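6-phospho-beta-glucosidase BglT (Thermotoga maritima, PDB 1UP7) hydrolyses cellobiose 6'-phosphate to glucose 6-phosphate and glucose, using NAD(+) and a manganese ion as cofactors. Local coordinates at residues 80-85 / 103-108; 90-95 / 112-117; 335-340 / 348-353; 325-330 / 356-361. One frame throughout, in Å; residues are numbered along the deposited sequence.

Contact 1 of 4, residues 80-85 / 103-108; sequences QFRPGG and GQETTG. With NAD (nicotinamide-adenine-dinucleotide), chain I; G6P (6-O-phosphono-alpha-D-glucopyranose), chain J.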
loop_
_atom_site.group_PDB
_atom_site.type_symbol
_atom_site.label_atom_id
_atom_site.label_comp_id
_atom_site.label_asym_id
_atom_site.label_seq_id
_atom_site.Cartn_x
_atom_site.Cartn_y
_atom_site.Cartn_z
ATOM N N GLN A 80 0.441 27.483 22.211
ATOM C CA GLN A 80 0.967 28.702 21.612
ATOM C C GLN A 80 2.165 29.206 22.447
ATOM O O GLN A 80 2.517 30.387 22.459
ATOM C CB GLN A 80 -0.210 29.676 21.479
ATOM C CG GLN A 80 -0.010 31.004 22.009
ATOM C CD GLN A 80 -1.281 31.818 22.147
ATOM O OE1 GLN A 80 -2.228 31.643 21.404
ATOM N NE2 GLN A 80 -1.255 32.779 23.054
ATOM N N PHE A 81 2.804 28.272 23.126
ATOM C CA PHE A 81 4.001 28.534 23.939
ATOM C C PHE A 81 5.295 28.246 23.175
ATOM O O PHE A 81 5.327 27.434 22.271
ATOM C CB PHE A 81 3.974 27.708 25.245
ATOM C CG PHE A 81 3.826 26.235 25.031
ATOM C CD1 PHE A 81 2.565 25.663 24.883
ATOM C CD2 PHE A 81 4.959 25.410 24.959
ATOM C CE1 PHE A 81 2.428 24.285 24.682
ATOM C CE2 PHE A 81 4.832 24.037 24.749
ATOM C CZ PHE A 81 3.561 23.477 24.597
ATOM N N ARG A 82 6.360 28.924 23.546
ATOM C CA ARG A 82 7.655 28.688 22.941
ATOM C C ARG A 82 8.567 28.012 23.960
ATOM O O ARG A 82 9.043 28.668 24.874
ATOM C CB ARG A 82 8.264 30.013 22.492
ATOM C CG ARG A 82 9.545 29.904 21.661
ATOM C CD ARG A 82 10.178 31.263 21.364
ATOM N NE ARG A 82 9.319 32.099 20.537
ATOM C CZ ARG A 82 9.203 31.973 19.214
ATOM N NH1 ARG A 82 9.909 31.043 18.552
ATOM N NH2 ARG A 82 8.388 32.775 18.557
ATOM N N PRO A 83 8.813 26.714 23.819
ATOM C CA PRO A 83 9.757 26.032 24.706
ATOM C C PRO A 83 11.135 26.706 24.646
ATOM O O PRO A 83 11.678 26.915 23.558
ATOM C CB PRO A 83 9.795 24.593 24.163
ATOM C CG PRO A 83 8.486 24.441 23.351
ATOM C CD PRO A 83 8.231 25.809 22.819
ATOM N N GLY A 84 11.652 27.088 25.809
ATOM C CA GLY A 84 12.938 27.745 25.925
ATOM C C GLY A 84 12.957 29.231 25.671
ATOM O O GLY A 84 14.014 29.838 25.796
ATOM N N GLY A 85 11.818 29.822 25.289
ATOM C CA GLY A 85 11.753 31.241 24.999
ATOM C C GLY A 85 12.557 31.692 23.790
ATOM O O GLY A 85 13.103 30.881 23.011
ATOM N N GLY A 103 20.769 28.687 9.872
ATOM C CA GLY A 103 20.181 28.819 11.197
ATOM C C GLY A 103 18.833 29.515 11.124
ATOM O O GLY A 103 18.745 30.693 10.770
ATOM N N GLN A 104 17.787 28.775 11.449
ATOM C CA GLN A 104 16.416 29.244 11.295
ATOM C C GLN A 104 15.495 28.660 12.374
ATOM O O GLN A 104 15.664 27.526 12.821
ATOM C CB GLN A 104 15.920 28.912 9.882
ATOM C CG GLN A 104 14.918 29.943 9.292
ATOM C CD GLN A 104 13.494 29.636 9.784
ATOM O OE1 GLN A 104 13.151 28.473 10.085
ATOM N NE2 GLN A 104 12.691 30.662 9.901
ATOM N N GLU A 105 14.529 29.446 12.806
ATOM C CA GLU A 105 13.591 29.034 13.858
ATOM C C GLU A 105 12.976 27.616 13.705
ATOM O O GLU A 105 12.938 26.850 14.698
ATOM C CB GLU A 105 12.487 30.111 14.023
ATOM C CG GLU A 105 11.408 29.731 15.039
ATOM C CD GLU A 105 10.081 30.457 14.860
ATOM O OE1 GLU A 105 9.650 30.711 13.697
ATOM O OE2 GLU A 105 9.447 30.769 15.898
ATOM N N THR A 106 12.511 27.269 12.491
ATOM C CA THR A 106 11.747 26.036 12.260
ATOM C C THR A 106 12.379 25.077 11.271
ATOM O O THR A 106 11.955 23.941 11.185
ATOM C CB THR A 106 10.306 26.370 11.780
ATOM O OG1 THR A 106 10.341 26.966 10.452
ATOM C CG2 THR A 106 9.708 27.521 12.602
ATOM N N THR A 107 13.368 25.536 10.516
ATOM C CA THR A 107 13.885 24.797 9.380
ATOM C C THR A 107 15.309 24.340 9.609
ATOM O O THR A 107 16.168 25.161 9.849
ATOM C CB THR A 107 13.880 25.712 8.133
ATOM O OG1 THR A 107 12.556 26.243 7.946
ATOM C CG2 THR A 107 14.162 24.876 6.894
ATOM N N GLY A 108 15.574 23.058 9.435
ATOM C CA GLY A 108 16.934 22.557 9.498
ATOM C C GLY A 108 17.355 22.399 10.945
ATOM O O GLY A 108 16.534 22.098 11.821
HETATM P PA NAD I . 6.779 33.693 22.811
HETATM O O1A NAD I . 8.221 33.689 23.125
HETATM O O2A NAD I . 6.043 35.024 23.079
HETATM O O5B NAD I . 6.163 32.506 23.726
HETATM C C5B NAD I . 4.796 32.510 24.045
HETATM C C4B NAD I . 4.602 32.299 25.541
HETATM O O4B NAD I . 4.900 30.951 25.898
HETATM C C3B NAD I . 5.466 33.178 26.437
HETATM O O3B NAD I . 4.600 34.008 27.197
HETATM C C2B NAD I . 6.223 32.197 27.334
HETATM O O2B NAD I . 6.323 32.655 28.667
HETATM C C1B NAD I . 5.307 30.988 27.269
HETATM N N9A NAD I . 5.932 29.712 27.604
HETATM C C8A NAD I . 7.220 29.267 27.376
HETATM N N7A NAD I . 7.279 27.999 27.840
HETATM C C5A NAD I . 6.074 27.613 28.298
HETATM C C6A NAD I . 5.592 26.448 28.882
HETATM N N6A NAD I . 6.371 25.389 29.077
HETATM N N1A NAD I . 4.261 26.390 29.278
HETATM C C2A NAD I . 3.430 27.485 29.111
HETATM N N3A NAD I . 3.928 28.641 28.560
HETATM C C4A NAD I . 5.220 28.696 28.167
HETATM O O3 NAD I . 6.670 33.282 21.259
HETATM P PN NAD I . 5.467 33.540 20.234
HETATM O O1N NAD I . 6.096 34.354 19.164
HETATM O O2N NAD I . 4.244 33.988 20.865
HETATM O O5D NAD I . 5.109 32.083 19.681
HETATM C C5D NAD I . 4.918 30.938 20.493
HETATM C C4D NAD I . 5.046 29.695 19.597
HETATM O O4D NAD I . 4.071 29.660 18.555
HETATM C C3D NAD I . 6.393 29.634 18.893
HETATM O O3D NAD I . 6.780 28.294 18.941
HETATM C C2D NAD I . 6.106 30.068 17.459
HETATM O O2D NAD I . 6.973 29.523 16.480
HETATM C C1D NAD I . 4.655 29.699 17.249
HETATM N N1N NAD I . 3.943 30.796 16.587
HETATM C C2N NAD I . 2.800 31.219 17.227
HETATM C C3N NAD I . 2.031 32.237 16.721
HETATM C C7N NAD I . 0.800 32.662 17.488
HETATM O O7N NAD I . -0.443 32.914 16.859
HETATM N N7N NAD I . 0.903 32.790 18.820
HETATM C C4N NAD I . 2.452 32.831 15.529
HETATM C C5N NAD I . 3.615 32.408 14.854
HETATM C C6N NAD I . 4.365 31.370 15.405
HETATM C C1 G6P J . 5.680 32.840 9.436
HETATM C C2 G6P J . 5.622 31.317 9.738
HETATM C C3 G6P J . 5.509 31.093 11.245
HETATM C C4 G6P J . 6.754 31.687 11.885
HETATM C C5 G6P J . 6.752 33.205 11.621
HETATM C C6 G6P J . 8.004 33.849 12.201
HETATM O O1 G6P J . 5.847 33.166 8.043
HETATM O O2 G6P J . 4.535 30.648 9.100
HETATM O O3 G6P J . 5.338 29.715 11.594
HETATM O O4 G6P J . 6.820 31.348 13.271
HETATM O O5 G6P J . 6.715 33.499 10.200
HETATM O O6 G6P J . 7.746 35.179 12.622
HETATM P P G6P J . 8.639 35.865 13.774
HETATM O O1P G6P J . 7.961 37.176 14.098
HETATM O O2P G6P J . 10.078 36.165 13.382
HETATM O O3P G6P J . 8.610 34.946 14.962
#

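Contact 2 of 4, residues 90-95 / 112-117; sequences ENDEGI and FSAALR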
loop_
_atom_site.group_PDB
_atom_site.type_symbol
_atom_site.label_atom_id
_atom_site.label_comp_id
_atom_site.label_asym_id
_atom_site.label_seq_id
_atom_site.Cartn_x
_atom_site.Cartn_y
_atom_site.Cartn_z
ATOM N N GLU A 90 17.261 32.016 19.822
ATOM C CA GLU A 90 18.552 32.652 19.539
ATOM C C GLU A 90 19.652 31.600 19.337
ATOM O O GLU A 90 20.424 31.664 18.370
ATOM C CB GLU A 90 18.930 33.608 20.673
ATOM C CG GLU A 90 19.979 34.620 20.268
ATOM C CD GLU A 90 20.475 35.492 21.411
ATOM O OE1 GLU A 90 19.715 35.689 22.402
ATOM O OE2 GLU A 90 21.641 36.009 21.317
ATOM N N ASN A 91 19.703 30.631 20.252
ATOM C CA ASN A 91 20.603 29.486 20.127
ATOM C C ASN A 91 20.303 28.678 18.874
ATOM O O ASN A 91 21.238 28.303 18.161
ATOM C CB ASN A 91 20.520 28.554 21.361
ATOM C CG ASN A 91 21.021 29.210 22.665
ATOM O OD1 ASN A 91 21.884 30.056 22.647
ATOM N ND2 ASN A 91 20.461 28.785 23.799
ATOM N N ASP A 92 19.014 28.431 18.618
ATOM C CA ASP A 92 18.574 27.722 17.425
ATOM C C ASP A 92 19.120 28.313 16.119
ATOM O O ASP A 92 19.607 27.560 15.285
ATOM C CB ASP A 92 17.032 27.669 17.365
ATOM C CG ASP A 92 16.409 26.768 18.440
ATOM O OD1 ASP A 92 17.113 25.910 19.026
ATOM O OD2 ASP A 92 15.196 26.852 18.751
ATOM N N GLU A 93 19.011 29.636 15.968
ATOM C CA GLU A 93 19.406 30.348 14.759
ATOM C C GLU A 93 20.917 30.568 14.703
ATOM O O GLU A 93 21.528 30.430 13.648
ATOM C CB GLU A 93 18.657 31.699 14.665
ATOM C CG GLU A 93 17.145 31.585 14.783
ATOM C CD GLU A 93 16.445 32.936 14.947
ATOM O OE1 GLU A 93 17.044 33.863 15.540
ATOM O OE2 GLU A 93 15.281 33.075 14.495
ATOM N N GLY A 94 21.515 30.882 15.853
ATOM C CA GLY A 94 22.917 31.326 15.914
ATOM C C GLY A 94 23.987 30.246 15.841
ATOM O O GLY A 94 25.009 30.413 15.160
ATOM N N ILE A 95 23.745 29.128 16.529
ATOM C CA ILE A 95 24.708 28.038 16.647
ATOM C C ILE A 95 25.122 27.357 15.321
ATOM O O ILE A 95 26.319 27.135 15.150
ATOM C CB ILE A 95 24.213 26.994 17.751
ATOM C CG1 ILE A 95 24.514 27.508 19.166
ATOM C CG2 ILE A 95 24.767 25.582 17.530
ATOM C CD1 ILE A 95 23.741 26.761 20.312
ATOM N N PHE A 112 15.504 21.287 14.569
ATOM C CA PHE A 112 15.883 20.071 15.274
ATOM C C PHE A 112 16.041 20.351 16.781
ATOM O O PHE A 112 15.512 19.605 17.621
ATOM C CB PHE A 112 17.188 19.549 14.684
ATOM C CG PHE A 112 17.842 18.433 15.470
ATOM C CD1 PHE A 112 17.440 17.101 15.301
ATOM C CD2 PHE A 112 18.925 18.713 16.321
ATOM C CE1 PHE A 112 18.077 16.088 15.977
ATOM C CE2 PHE A 112 19.569 17.693 17.012
ATOM C CZ PHE A 112 19.151 16.377 16.845
ATOM N N SER A 113 16.719 21.446 17.135
ATOM C CA SER A 113 16.910 21.735 18.547
ATOM C C SER A 113 15.616 22.256 19.153
ATOM O O SER A 113 15.289 21.917 20.279
ATOM C CB SER A 113 18.076 22.715 18.789
ATOM O OG SER A 113 18.043 23.777 17.851
ATOM N N ALA A 114 14.862 23.047 18.395
ATOM C CA ALA A 114 13.527 23.445 18.805
ATOM C C ALA A 114 12.614 22.228 19.077
ATOM O O ALA A 114 11.868 22.220 20.065
ATOM C CB ALA A 114 12.907 24.429 17.792
ATOM N N ALA A 115 12.683 21.193 18.239
ATOM C CA ALA A 115 11.817 20.028 18.438
ATOM C C ALA A 115 12.203 19.309 19.734
ATOM O O ALA A 115 11.331 18.868 20.525
ATOM C CB ALA A 115 11.880 19.043 17.231
ATOM N N LEU A 116 13.504 19.154 19.942
ATOM C CA LEU A 116 13.983 18.467 21.149
ATOM C C LEU A 116 13.549 19.174 22.420
ATOM O O LEU A 116 13.310 18.512 23.424
ATOM C CB LEU A 116 15.514 18.330 21.179
ATOM C CG LEU A 116 16.152 17.354 20.192
ATOM C CD1 LEU A 116 17.667 17.411 20.353
ATOM C CD2 LEU A 116 15.598 15.910 20.325
ATOM N N ARG A 117 13.495 20.509 22.399
ATOM C CA ARG A 117 12.990 21.263 23.544
ATOM C C ARG A 117 11.486 21.080 23.685
ATOM O O ARG A 117 10.971 21.063 24.810
ATOM C CB ARG A 117 13.290 22.756 23.417
ATOM C CG ARG A 117 14.634 23.221 23.957
ATOM C CD ARG A 117 14.750 24.735 24.297
ATOM N NE ARG A 117 14.145 25.541 23.251
ATOM C CZ ARG A 117 14.721 25.769 22.075
ATOM N NH1 ARG A 117 15.947 25.286 21.841
ATOM N NH2 ARG A 117 14.081 26.494 21.149
HETATM O O HOH W 1 20.251 24.805 16.409
#

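Contact 3 of 4, residues 335-340 / 348-353; sequences EIPCYV and LSQGKG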
loop_
_atom_site.group_PDB
_atom_site.type_symbol
_atom_site.label_atom_id
_atom_site.label_comp_id
_atom_site.label_asym_id
_atom_site.label_seq_id
_atom_site.Cartn_x
_atom_site.Cartn_y
_atom_site.Cartn_z
ATOM N N GLU A 335 0.452 18.672 5.747
ATOM C CA GLU A 335 -0.392 19.865 5.798
ATOM C C GLU A 335 -1.233 19.872 4.505
ATOM O O GLU A 335 -0.689 20.012 3.417
ATOM C CB GLU A 335 0.506 21.108 5.961
ATOM C CG GLU A 335 -0.222 22.436 6.100
ATOM C CD GLU A 335 0.735 23.586 6.424
ATOM O OE1 GLU A 335 1.264 24.237 5.493
ATOM O OE2 GLU A 335 0.964 23.822 7.636
ATOM N N ILE A 336 -2.542 19.689 4.641
ATOM C CA ILE A 336 -3.446 19.328 3.532
ATOM C C ILE A 336 -4.861 19.843 3.835
ATOM O O ILE A 336 -5.209 20.034 5.012
ATOM C CB ILE A 336 -3.491 17.774 3.307
ATOM C CG1 ILE A 336 -3.666 17.034 4.663
ATOM C CG2 ILE A 336 -2.244 17.278 2.548
ATOM C CD1 ILE A 336 -3.792 15.462 4.553
ATOM N N PRO A 337 -5.671 20.064 2.798
ATOM C CA PRO A 337 -7.047 20.513 2.974
ATOM C C PRO A 337 -7.923 19.414 3.547
ATOM O O PRO A 337 -7.882 18.279 3.060
ATOM C CB PRO A 337 -7.496 20.815 1.543
ATOM C CG PRO A 337 -6.206 20.941 0.748
ATOM C CD PRO A 337 -5.332 19.907 1.375
ATOM N N CYS A 338 -8.709 19.747 4.573
ATOM C CA CYS A 338 -9.594 18.792 5.242
ATOM C C CYS A 338 -11.003 19.336 5.399
ATOM O O CYS A 338 -11.218 20.539 5.496
ATOM C CB CYS A 338 -9.062 18.396 6.628
ATOM S SG CYS A 338 -7.423 17.670 6.556
ATOM N N TYR A 339 -11.955 18.413 5.383
ATOM C CA TYR A 339 -13.350 18.721 5.589
ATOM C C TYR A 339 -13.553 18.669 7.099
ATOM O O TYR A 339 -13.356 17.640 7.741
ATOM C CB TYR A 339 -14.213 17.692 4.883
ATOM C CG TYR A 339 -15.697 17.848 5.089
ATOM C CD1 TYR A 339 -16.410 18.856 4.443
ATOM C CD2 TYR A 339 -16.402 16.956 5.890
ATOM C CE1 TYR A 339 -17.762 18.980 4.596
ATOM C CE2 TYR A 339 -17.777 17.055 6.041
ATOM C CZ TYR A 339 -18.453 18.076 5.397
ATOM O OH TYR A 339 -19.816 18.196 5.554
ATOM N N VAL A 340 -13.906 19.799 7.670
ATOM C CA VAL A 340 -13.919 19.924 9.117
ATOM C C VAL A 340 -15.380 20.088 9.558
ATOM O O VAL A 340 -16.092 21.004 9.113
ATOM C CB VAL A 340 -13.021 21.104 9.596
ATOM C CG1 VAL A 340 -13.182 21.348 11.087
ATOM C CG2 VAL A 340 -11.553 20.847 9.269
ATOM N N LEU A 348 -9.429 14.847 2.369
ATOM C CA LEU A 348 -10.027 14.864 1.024
ATOM C C LEU A 348 -9.060 14.315 -0.005
ATOM O O LEU A 348 -7.907 14.694 -0.039
ATOM C CB LEU A 348 -10.339 16.305 0.609
ATOM C CG LEU A 348 -11.781 16.816 0.599
ATOM C CD1 LEU A 348 -12.572 16.176 1.694
ATOM C CD2 LEU A 348 -11.814 18.315 0.773
ATOM N N SER A 349 -9.540 13.435 -0.860
ATOM C CA SER A 349 -8.783 13.007 -2.028
ATOM C C SER A 349 -8.218 14.179 -2.874
ATOM O O SER A 349 -8.954 15.106 -3.231
ATOM C CB SER A 349 -9.681 12.156 -2.909
ATOM O OG SER A 349 -8.831 11.361 -3.704
ATOM N N GLN A 350 -6.929 14.128 -3.194
ATOM C CA GLN A 350 -6.318 15.121 -4.078
ATOM C C GLN A 350 -5.560 14.531 -5.280
ATOM O O GLN A 350 -5.068 15.296 -6.130
ATOM C CB GLN A 350 -5.350 16.056 -3.320
ATOM C CG GLN A 350 -5.873 16.675 -2.044
ATOM C CD GLN A 350 -5.016 17.851 -1.609
ATOM O OE1 GLN A 350 -5.261 18.977 -2.032
ATOM N NE2 GLN A 350 -4.001 17.593 -0.768
ATOM N N GLY A 351 -5.450 13.209 -5.350
ATOM C CA GLY A 351 -4.731 12.569 -6.440
ATOM C C GLY A 351 -3.261 12.433 -6.088
ATOM O O GLY A 351 -2.931 12.290 -4.926
ATOM N N LYS A 352 -2.384 12.515 -7.083
ATOM C CA LYS A 352 -0.975 12.213 -6.913
ATOM C C LYS A 352 -0.189 13.482 -6.615
ATOM O O LYS A 352 -0.514 14.553 -7.143
ATOM C CB LYS A 352 -0.401 11.592 -8.200
ATOM C CG LYS A 352 -0.923 10.178 -8.549
ATOM C CD LYS A 352 -0.572 9.802 -10.017
ATOM C CE LYS A 352 -0.730 8.277 -10.245
ATOM N NZ LYS A 352 -1.542 7.908 -11.461
ATOM N N GLY A 353 0.842 13.350 -5.785
ATOM C CA GLY A 353 1.790 14.417 -5.557
ATOM C C GLY A 353 2.921 14.392 -6.590
ATOM O O GLY A 353 3.331 13.326 -7.074
#

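Contact 4 of 4, residues 325-330 / 356-361; sequences IENLPD and FALSFI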
loop_
_atom_site.group_PDB
_atom_site.type_symbol
_atom_site.label_atom_id
_atom_site.label_comp_id
_atom_site.label_asym_id
_atom_site.label_seq_id
_atom_site.Cartn_x
_atom_site.Cartn_y
_atom_site.Cartn_z
ATOM N N ILE A 325 -3.052 12.308 -0.496
ATOM C CA ILE A 325 -2.070 12.174 -1.551
ATOM C C ILE A 325 -1.802 10.702 -1.714
ATOM O O ILE A 325 -1.246 10.049 -0.802
ATOM C CB ILE A 325 -0.753 12.964 -1.209
ATOM C CG1 ILE A 325 -1.045 14.472 -1.139
ATOM C CG2 ILE A 325 0.367 12.628 -2.234
ATOM C CD1 ILE A 325 -1.192 15.139 -2.545
ATOM N N GLU A 326 -2.214 10.169 -2.859
ATOM C CA GLU A 326 -2.250 8.727 -3.014
ATOM C C GLU A 326 -0.859 8.084 -3.106
ATOM O O GLU A 326 -0.714 6.923 -2.766
ATOM C CB GLU A 326 -3.153 8.308 -4.176
ATOM C CG GLU A 326 -2.585 8.552 -5.549
ATOM C CD GLU A 326 -3.574 8.212 -6.665
ATOM O OE1 GLU A 326 -4.726 8.732 -6.667
ATOM O OE2 GLU A 326 -3.186 7.421 -7.561
ATOM N N ASN A 327 0.150 8.834 -3.555
ATOM C CA ASN A 327 1.487 8.268 -3.692
ATOM C C ASN A 327 2.396 8.645 -2.520
ATOM O O ASN A 327 3.600 8.742 -2.657
ATOM C CB ASN A 327 2.117 8.603 -5.049
ATOM C CG ASN A 327 2.242 10.104 -5.299
ATOM O OD1 ASN A 327 1.548 10.914 -4.684
ATOM N ND2 ASN A 327 3.144 10.472 -6.202
ATOM N N LEU A 328 1.790 8.868 -1.359
ATOM C CA LEU A 328 2.546 9.032 -0.109
ATOM C C LEU A 328 1.882 8.099 0.908
ATOM O O LEU A 328 0.657 7.871 0.823
ATOM C CB LEU A 328 2.449 10.479 0.359
ATOM C CG LEU A 328 3.629 11.458 0.438
ATOM C CD1 LEU A 328 4.969 10.941 -0.087
ATOM C CD2 LEU A 328 3.246 12.776 -0.197
ATOM N N PRO A 329 2.621 7.553 1.875
ATOM C CA PRO A 329 1.971 6.676 2.872
ATOM C C PRO A 329 0.849 7.349 3.671
ATOM O O PRO A 329 0.914 8.524 3.985
ATOM C CB PRO A 329 3.122 6.249 3.798
ATOM C CG PRO A 329 4.377 6.434 2.971
ATOM C CD PRO A 329 4.070 7.693 2.137
ATOM N N ASP A 330 -0.178 6.583 4.001
ATOM C CA ASP A 330 -1.289 7.086 4.798
ATOM C C ASP A 330 -0.892 7.747 6.116
ATOM O O ASP A 330 -1.544 8.685 6.562
ATOM C CB ASP A 330 -2.256 5.960 5.144
ATOM C CG ASP A 330 -2.880 5.339 3.942
ATOM O OD1 ASP A 330 -2.894 5.990 2.868
ATOM O OD2 ASP A 330 -3.397 4.179 4.010
ATOM N N PHE A 356 8.801 16.240 -7.554
ATOM C CA PHE A 356 9.658 17.323 -7.050
ATOM C C PHE A 356 9.285 17.621 -5.611
ATOM O O PHE A 356 10.140 17.726 -4.733
ATOM C CB PHE A 356 9.466 18.602 -7.873
ATOM C CG PHE A 356 10.355 19.750 -7.466
ATOM C CD1 PHE A 356 11.630 19.895 -8.013
ATOM C CD2 PHE A 356 9.917 20.704 -6.538
ATOM C CE1 PHE A 356 12.443 20.972 -7.665
ATOM C CE2 PHE A 356 10.732 21.771 -6.174
ATOM C CZ PHE A 356 12.007 21.908 -6.748
ATOM N N ALA A 357 7.997 17.763 -5.365
ATOM C CA ALA A 357 7.510 17.906 -3.992
ATOM C C ALA A 357 7.831 16.672 -3.108
ATOM O O ALA A 357 8.236 16.824 -1.957
ATOM C CB ALA A 357 6.024 18.219 -3.968
ATOM N N LEU A 358 7.646 15.468 -3.640
ATOM C CA LEU A 358 7.926 14.252 -2.863
ATOM C C LEU A 358 9.418 14.156 -2.458
ATOM O O LEU A 358 9.718 13.686 -1.374
ATOM C CB LEU A 358 7.470 13.004 -3.616
ATOM C CG LEU A 358 6.050 12.538 -3.269
ATOM C CD1 LEU A 358 5.013 13.657 -3.365
ATOM C CD2 LEU A 358 5.622 11.314 -4.092
ATOM N N SER A 359 10.340 14.629 -3.303
ATOM C CA SER A 359 11.749 14.554 -2.961
ATOM C C SER A 359 11.983 15.253 -1.625
ATOM O O SER A 359 12.708 14.721 -0.758
ATOM C CB SER A 359 12.649 15.158 -4.029
ATOM O OG SER A 359 12.425 16.561 -4.180
ATOM N N PHE A 360 11.361 16.417 -1.433
ATOM C CA PHE A 360 11.493 17.096 -0.139
ATOM C C PHE A 360 10.675 16.440 0.973
ATOM O O PHE A 360 11.196 16.229 2.051
ATOM C CB PHE A 360 11.143 18.585 -0.224
ATOM C CG PHE A 360 12.034 19.355 -1.164
ATOM C CD1 PHE A 360 13.310 19.760 -0.760
ATOM C CD2 PHE A 360 11.599 19.664 -2.443
ATOM C CE1 PHE A 360 14.134 20.464 -1.629
ATOM C CE2 PHE A 360 12.409 20.374 -3.311
ATOM C CZ PHE A 360 13.678 20.761 -2.906
ATOM N N ILE A 361 9.409 16.116 0.711
ATOM C CA ILE A 361 8.552 15.599 1.752
ATOM C C ILE A 361 9.103 14.306 2.371
ATOM O O ILE A 361 9.130 14.170 3.610
ATOM C CB ILE A 361 7.114 15.376 1.231
ATOM C CG1 ILE A 361 6.475 16.708 0.734
ATOM C CG2 ILE A 361 6.269 14.642 2.280
ATOM C CD1 ILE A 361 5.179 16.501 -0.060
#

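Contact 1 of 4, residues 80-85 / 103-108
Arg82 and Glu105 sit on loop backbones that stay well apart, their CA atoms 10.9 Å from each other, so only long side chains can close the gap between 80-85 and 103-108. Arg82 CG lies opposite the backbone N (chi1 -172°), and a bend at chi3 turns the guanidinium nearly coplanar with the carboxylate (planes 22° apart). NH1 of Arg82 gives Glu105 OE2 a nearly straight salt-bridge bond of 2.7 Å (173°), lying in the guanidinium plane and using the anti lone pair of OE2. The same OE2 accepts from NAD O2D at 2.8 Å, while Glu105 OE1 takes G6P O4 at 2.9 Å. Arginine suits its place because its other nitrogens hold the pyrophosphate: NE meets NAD O3 at 3.0 Å and NH2 meets NAD O1N at 2.8 Å, with NAD C3D over one guanidinium face. A leucine in place of Arg82 would probably leave the pyrophosphate short of a counter-charge and the Glu105 carboxylate freer to turn. By similarity, Glu105 is thought to raise the basicity of the active-site Tyr243. The bonds themselves imply that one carboxylate couples cofactor ribose, arginine and sugar.

Contact 2 of 4, residues 90-95 / 112-117
Asp92 OD1 is gripped from opposite faces of its carboxylate, by Ser113 OG at 2.6 Å and by Arg117 NH1 at 3.1 Å. The setting is an antiparallel helix pair in the NAD-binding Rossmann-like domain: the short segments 90-94 and 112-117 run at 154° with their axes 9.6 Å apart. Asp92 has CG opposite its carbonyl carbon (chi1 -69°), which sends the carboxylate across to the second helix. There Arg117, coming from the opposite direction, meets it end-on with two nitrogens. Its NH2 reaches Asp92 OD2 at 2.7 Å in an almost straight bond (176°), and both acceptor oxygens lie close to the guanidinium plane. An arginine one turn beyond Ser113 is long enough to bring two donors back to the same acid, which is buried and needs them. Small residues suit the rest of the interface. Ala114 sets its CB 3.5 Å from Asp92 OD2, and Ser113 can come close while supplying a hydroxyl. One water spans the helices, donating to Ser113 OG at 2.8 Å and to Asp92 O at 3.0 Å.

Contact 3 of 4, residues 335-340 / 348-353
Pro337 and Gln350 form the tight end of this contact, where the loop following a beta hairpin folds back on the hairpin's first strand. The hairpin, 333-341 paired with 344-347, belongs to the three-stranded antiparallel sheet of the C-terminal domain. Gln350 stretches back to the strand, extended beyond CG (chi2 -164°), and lays its amide against the proline: NE2 comes 3.4 Å from Pro337 CD and OE1 3.5 Å from Pro337 CG. A glutamine suits this spot because its aliphatic stem spans the gap while NE2 is hydrogen-bonded to Tyr189 O and Ser324 OG. An alanine at Gln350 would probably leave those two oxygens without their donor and open a gap beside the Pro337 ring. No hydrogen bond joins the segments, and the other end is looser, Leu348 N standing 3.8 Å from Pro337 O. Beyond Gln350 the loop turns outward to the exposed Lys352, whereas Leu348 and Tyr339 also pack on their counterparts in a neighbouring subunit. Within the chain, these two meet through Leu348 CD1 and Tyr339 CB, 3.9 Å apart.

Contact 4 of 4, residues 325-330 / 356-361
Leu328 closes a type I beta turn that begins at Ile325, and its CA comes within 8.0 Å of the CA of Leu358 on the facing helix. The turn belongs to the connection between strands 313-320 and 333-341 of the C-terminal domain, so the contact joins a sheet connection to the flank of helix 355-376. No hydrogen bond passes between the two segments; the contact is mainly apolar packing, with an asparagine amide at its border. The side chains of Leu328 and Leu358 lie alongside each other, pointing opposite ways, which brings Leu328 CD1 to 3.7 Å from Leu358 CG and Leu328 CD2 to 3.7 Å from Leu358 CD1. Ile361 lies one turn farther along the same helix face, and its CD1 meets Leu328 CD2 at 4.2 Å. Branched aliphatic residues suit this seam, since each offers two arms and Leu328 can touch both helix residues at once. Leu358 also packs on Met366 of a neighbouring subunit. Asn327 edges the patch: its CG stands between the backbone N and the carbonyl carbon (chi1 59°), swinging the amide toward the helix, while OD1 accepts from Gly353 N. Leu358 CD2 touches this asparagine at two polar atoms, 3.4 Å from Asn327 ND2 and 3.6 Å from Asn327 O.

The four contacts fall into two pairs. In contacts 1 and 2 every touching residue is buried; contacts 3 and 4 are core too, but each has a partly exposed member, Gln350 and Asn327, and both touch the second subunit. Contacts 1 and 2 share the Rossmann-like part and interleave along the chain; Arg117 NE bonds to Pro83 O, so the arginine that ties the helices also bonds to the loop carrying Arg82. Their chemistry is ionic, directed in contact 1 at cofactor and sugar and in contact 2 kept within the protein. In the C-terminal domain, contact 3 is nested within the loop that contact 4 closes, and they meet where Glu326 N bonds to Gly351 O. Contact 4 is mainly aliphatic, while contact 3 mixes a glutamine amide with proline and leucine packing.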